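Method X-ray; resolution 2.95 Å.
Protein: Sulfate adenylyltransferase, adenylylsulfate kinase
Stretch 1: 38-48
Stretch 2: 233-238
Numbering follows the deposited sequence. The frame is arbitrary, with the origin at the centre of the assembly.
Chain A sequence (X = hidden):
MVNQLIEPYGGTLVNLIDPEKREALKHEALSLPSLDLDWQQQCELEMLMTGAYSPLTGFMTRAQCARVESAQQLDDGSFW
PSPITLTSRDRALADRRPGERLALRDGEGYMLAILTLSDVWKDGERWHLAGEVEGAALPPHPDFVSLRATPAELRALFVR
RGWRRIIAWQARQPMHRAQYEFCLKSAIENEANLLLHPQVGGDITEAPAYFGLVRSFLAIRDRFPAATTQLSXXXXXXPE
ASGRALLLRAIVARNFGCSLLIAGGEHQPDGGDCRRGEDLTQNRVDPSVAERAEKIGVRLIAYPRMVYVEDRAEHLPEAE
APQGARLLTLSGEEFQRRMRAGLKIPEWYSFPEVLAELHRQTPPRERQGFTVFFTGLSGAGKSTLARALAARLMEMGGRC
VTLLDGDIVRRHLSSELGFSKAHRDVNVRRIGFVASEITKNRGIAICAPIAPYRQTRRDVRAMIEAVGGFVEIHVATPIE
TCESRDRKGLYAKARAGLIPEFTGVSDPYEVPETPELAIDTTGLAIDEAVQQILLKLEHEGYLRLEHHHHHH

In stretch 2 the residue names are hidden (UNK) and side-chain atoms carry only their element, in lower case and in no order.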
# COMPACT_ATOMS: atom_id res chain seq x y z
N ASP A 38 4.20 -32.64 -40.51
CA ASP A 38 3.40 -32.07 -39.42
C ASP A 38 4.30 -31.50 -38.31
O ASP A 38 5.49 -31.78 -38.27
CB ASP A 38 2.33 -33.05 -38.90
CG ASP A 38 2.92 -34.32 -38.30
OD1 ASP A 38 4.02 -34.26 -37.71
OD2 ASP A 38 2.26 -35.38 -38.40
N TRP A 39 3.75 -30.70 -37.41
CA TRP A 39 4.60 -29.97 -36.50
C TRP A 39 5.51 -30.83 -35.61
O TRP A 39 6.66 -30.46 -35.36
CB TRP A 39 3.82 -28.95 -35.67
CG TRP A 39 2.96 -29.50 -34.59
CD1 TRP A 39 1.60 -29.63 -34.61
CD2 TRP A 39 3.38 -29.93 -33.29
NE1 TRP A 39 1.15 -30.14 -33.41
CE2 TRP A 39 2.23 -30.33 -32.59
CE3 TRP A 39 4.62 -30.02 -32.65
CZ2 TRP A 39 2.29 -30.83 -31.29
CZ3 TRP A 39 4.66 -30.51 -31.37
CH2 TRP A 39 3.50 -30.91 -30.71
N GLN A 40 5.02 -31.98 -35.15
CA GLN A 40 5.84 -32.86 -34.32
C GLN A 40 6.98 -33.58 -35.05
O GLN A 40 8.05 -33.81 -34.45
CB GLN A 40 4.99 -33.88 -33.60
CG GLN A 40 3.81 -34.30 -34.33
CD GLN A 40 2.58 -33.70 -33.73
OE1 GLN A 40 2.39 -33.75 -32.51
NE2 GLN A 40 1.72 -33.12 -34.57
N GLN A 41 6.79 -33.94 -36.32
CA GLN A 41 7.88 -34.53 -37.10
C GLN A 41 9.00 -33.51 -37.37
O GLN A 41 10.19 -33.86 -37.36
CB GLN A 41 7.37 -35.12 -38.41
CG GLN A 41 6.27 -36.14 -38.27
CD GLN A 41 6.58 -37.17 -37.22
OE1 GLN A 41 7.52 -37.95 -37.34
NE2 GLN A 41 5.77 -37.18 -36.17
N GLN A 42 8.62 -32.25 -37.62
CA GLN A 42 9.61 -31.20 -37.81
C GLN A 42 10.44 -31.06 -36.54
O GLN A 42 11.56 -30.59 -36.57
CB GLN A 42 8.97 -29.84 -38.11
CG GLN A 42 7.91 -29.84 -39.17
CD GLN A 42 7.31 -28.46 -39.34
OE1 GLN A 42 7.95 -27.47 -38.99
NE2 GLN A 42 6.09 -28.38 -39.86
N CYS A 43 9.86 -31.47 -35.42
CA CYS A 43 10.55 -31.35 -34.16
C CYS A 43 11.57 -32.44 -34.15
O CYS A 43 12.75 -32.21 -33.94
CB CYS A 43 9.60 -31.52 -32.99
SG CYS A 43 8.68 -30.07 -32.59
N GLU A 44 11.09 -33.65 -34.39
CA GLU A 44 11.97 -34.80 -34.52
C GLU A 44 13.10 -34.49 -35.53
O GLU A 44 14.29 -34.72 -35.26
CB GLU A 44 11.14 -36.02 -34.97
CG GLU A 44 11.55 -37.32 -34.38
CD GLU A 44 11.69 -37.25 -32.87
OE1 GLU A 44 12.66 -36.63 -32.38
OE2 GLU A 44 10.86 -37.84 -32.15
N LEU A 45 12.73 -33.95 -36.70
CA LEU A 45 13.71 -33.58 -37.69
C LEU A 45 14.70 -32.58 -37.12
O LEU A 45 15.90 -32.79 -37.20
CB LEU A 45 13.07 -33.02 -38.96
CG LEU A 45 14.07 -32.52 -40.01
CD1 LEU A 45 14.96 -33.64 -40.42
CD2 LEU A 45 13.41 -31.90 -41.22
N GLU A 46 14.20 -31.50 -36.54
CA GLU A 46 15.07 -30.49 -35.95
C GLU A 46 15.99 -31.06 -34.86
O GLU A 46 17.19 -30.75 -34.78
CB GLU A 46 14.22 -29.38 -35.38
CG GLU A 46 15.01 -28.24 -34.87
CD GLU A 46 14.13 -27.16 -34.29
OE1 GLU A 46 12.89 -27.27 -34.44
OE2 GLU A 46 14.67 -26.22 -33.67
N MET A 47 15.43 -31.89 -34.00
CA MET A 47 16.24 -32.57 -33.01
C MET A 47 17.36 -33.36 -33.69
O MET A 47 18.53 -33.31 -33.27
CB MET A 47 15.38 -33.51 -32.14
CG MET A 47 14.40 -32.81 -31.21
SD MET A 47 15.15 -32.30 -29.67
CE MET A 47 16.13 -30.92 -30.22
N LEU A 48 17.02 -34.09 -34.75
CA LEU A 48 18.00 -34.94 -35.38
C LEU A 48 19.00 -34.08 -36.14
O LEU A 48 20.22 -34.22 -36.02
CB LEU A 48 17.33 -35.92 -36.32
CG LEU A 48 18.34 -36.69 -37.15
CD1 LEU A 48 18.77 -37.92 -36.37
CD2 LEU A 48 17.73 -37.07 -38.49
N UNK A 233 15.13 -23.03 -24.53
CA UNK A 233 14.01 -23.86 -25.00
C UNK A 233 14.49 -25.14 -25.64
O UNK A 233 15.54 -25.19 -26.28
c UNK A 233 13.11 -23.08 -25.96
c UNK A 233 12.72 -21.73 -25.35
c UNK A 233 11.89 -21.94 -24.10
c UNK A 233 11.98 -20.88 -26.35
N UNK A 234 13.71 -26.18 -25.42
CA UNK A 234 13.98 -27.52 -25.92
C UNK A 234 12.89 -27.90 -26.92
O UNK A 234 11.78 -28.28 -26.53
c UNK A 234 14.66 -30.33 -26.31
c UNK A 234 14.45 -29.93 -24.88
c UNK A 234 13.42 -30.82 -24.28
c UNK A 234 13.93 -28.50 -24.75
N UNK A 235 13.20 -27.82 -28.22
CA UNK A 235 12.21 -27.94 -29.29
C UNK A 235 11.83 -29.38 -29.49
O UNK A 235 12.58 -30.11 -30.12
c UNK A 235 14.56 -27.79 -28.76
c UNK A 235 14.37 -27.09 -30.07
c UNK A 235 12.97 -27.45 -30.53
N UNK A 236 10.68 -29.79 -28.97
CA UNK A 236 10.26 -31.18 -29.01
C UNK A 236 8.90 -31.26 -28.35
O UNK A 236 8.50 -30.35 -27.64
c UNK A 236 11.30 -32.04 -28.39
N UNK A 237 8.18 -32.37 -28.56
CA UNK A 237 6.95 -32.39 -27.77
C UNK A 237 7.45 -33.07 -26.50
O UNK A 237 8.47 -33.78 -26.57
c UNK A 237 8.24 -33.40 -29.59
c UNK A 237 6.01 -33.34 -28.53
c UNK A 237 6.82 -33.81 -29.80
N UNK A 238 6.80 -32.83 -25.35
CA UNK A 238 7.02 -33.76 -24.23
C UNK A 238 6.72 -35.20 -24.68
O UNK A 238 5.78 -35.43 -25.47
c UNK A 238 6.00 -33.30 -23.19
c UNK A 238 5.94 -31.69 -24.98
c UNK A 238 5.76 -31.86 -23.50

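Position 233 carries four side-chain carbons and no heteroatom. The first is bonded to CA, the second forks into two terminal carbons, and its CB lies 8.5 Å from Glu-46 OE2, too far for contact. A chain forked at its second carbon, rather than its first, is Leu-233, with chi1 at -50° (m) and chi2 at 173° (t).

Position 234 again has four carbons forked at the second, and its CA-to-CB bond points away from stretch 1. The end of the side chain comes nearer, and one terminal carbon approaches the sulfur of Met-47. The residue is Leu-234; its chi1 is t, while chi2, at -133°, lies between wells. The contact is Met-47 SD to Leu-234 CD2 at 3.9 Å, an apolar one.

At position 235 there are three side-chain carbons, the last closing a ring onto the backbone N; ring carbons meet Met-47 CE and Glu-46 OE2. Such a ring leaves the nitrogen without a hydrogen to donate, and it identifies Pro-235, puckered C-gamma endo. Its CA-to-CB bond points toward the helix. Met-47 CE lies 3.8 Å from Pro-235 CD, and Glu-46 OE2 is 3.7 Å from Pro-235 CG. The carbonyl side is approached as well, with Met-47 SD at 3.4 Å from Pro-235 O.

Position 236 shows a single carbon beyond CA, running sideways to the helix and meeting Met-47 SD, which makes it Ala-236. Met-47 SD is 4.1 Å from Ala-236 CB. The backbone comes close too: Cys-43 CB is 4.0 Å from Ala-236 CA, and the CA atoms of Cys-43 and Ala-236 are only 5.2 Å apart. That spacing brings the main chain of the loop directly against the buried cysteine.

Position 237 has three carbons in a ring closed onto N, with CA-to-CB pointing toward stretch 1. Three residues of stretch 1 meet this ring: Trp-39, Gln-40 and Cys-43. It is Pro-237, puckered C-gamma exo. Trp-39 CH2 is 4.1 Å from Pro-237 CB in an oblique approach to the indole, Gln-40 CB is 4.2 Å from Pro-237 CG, and Cys-43 CB is 4.1 Å from Pro-237 CD.

Position 238 repeats the three-carbon ring on N, touches nothing on stretch 1, and is Pro-238, also C-gamma exo; its nearest side-chain atom, Pro-238 CD, is 6.3 Å from Trp-39 CH2.

The contact works mainly by apolar packing, with Met-47 SD also close to the Pro-235 carbonyl, no hydrogen bond between the stretches and 345 Å² buried in total. The irregular loop runs along one side of a helix capped by Asp-38, where Gln-41 N donates to Asp-38 OD1 at 3.1 Å. Trp-39, Cys-43 and Met-47 are spaced four residues apart, so all three face the loop. The two stretches run in opposite senses: Pro-237 meets the N-terminal part of stretch 1, while Leu-234 and Pro-235 meet Met-47 farther along. Pro-235 and Met-47 have the largest covered areas, 73 and 65 Å².

Stretch 2 (233-238) LLPAPP
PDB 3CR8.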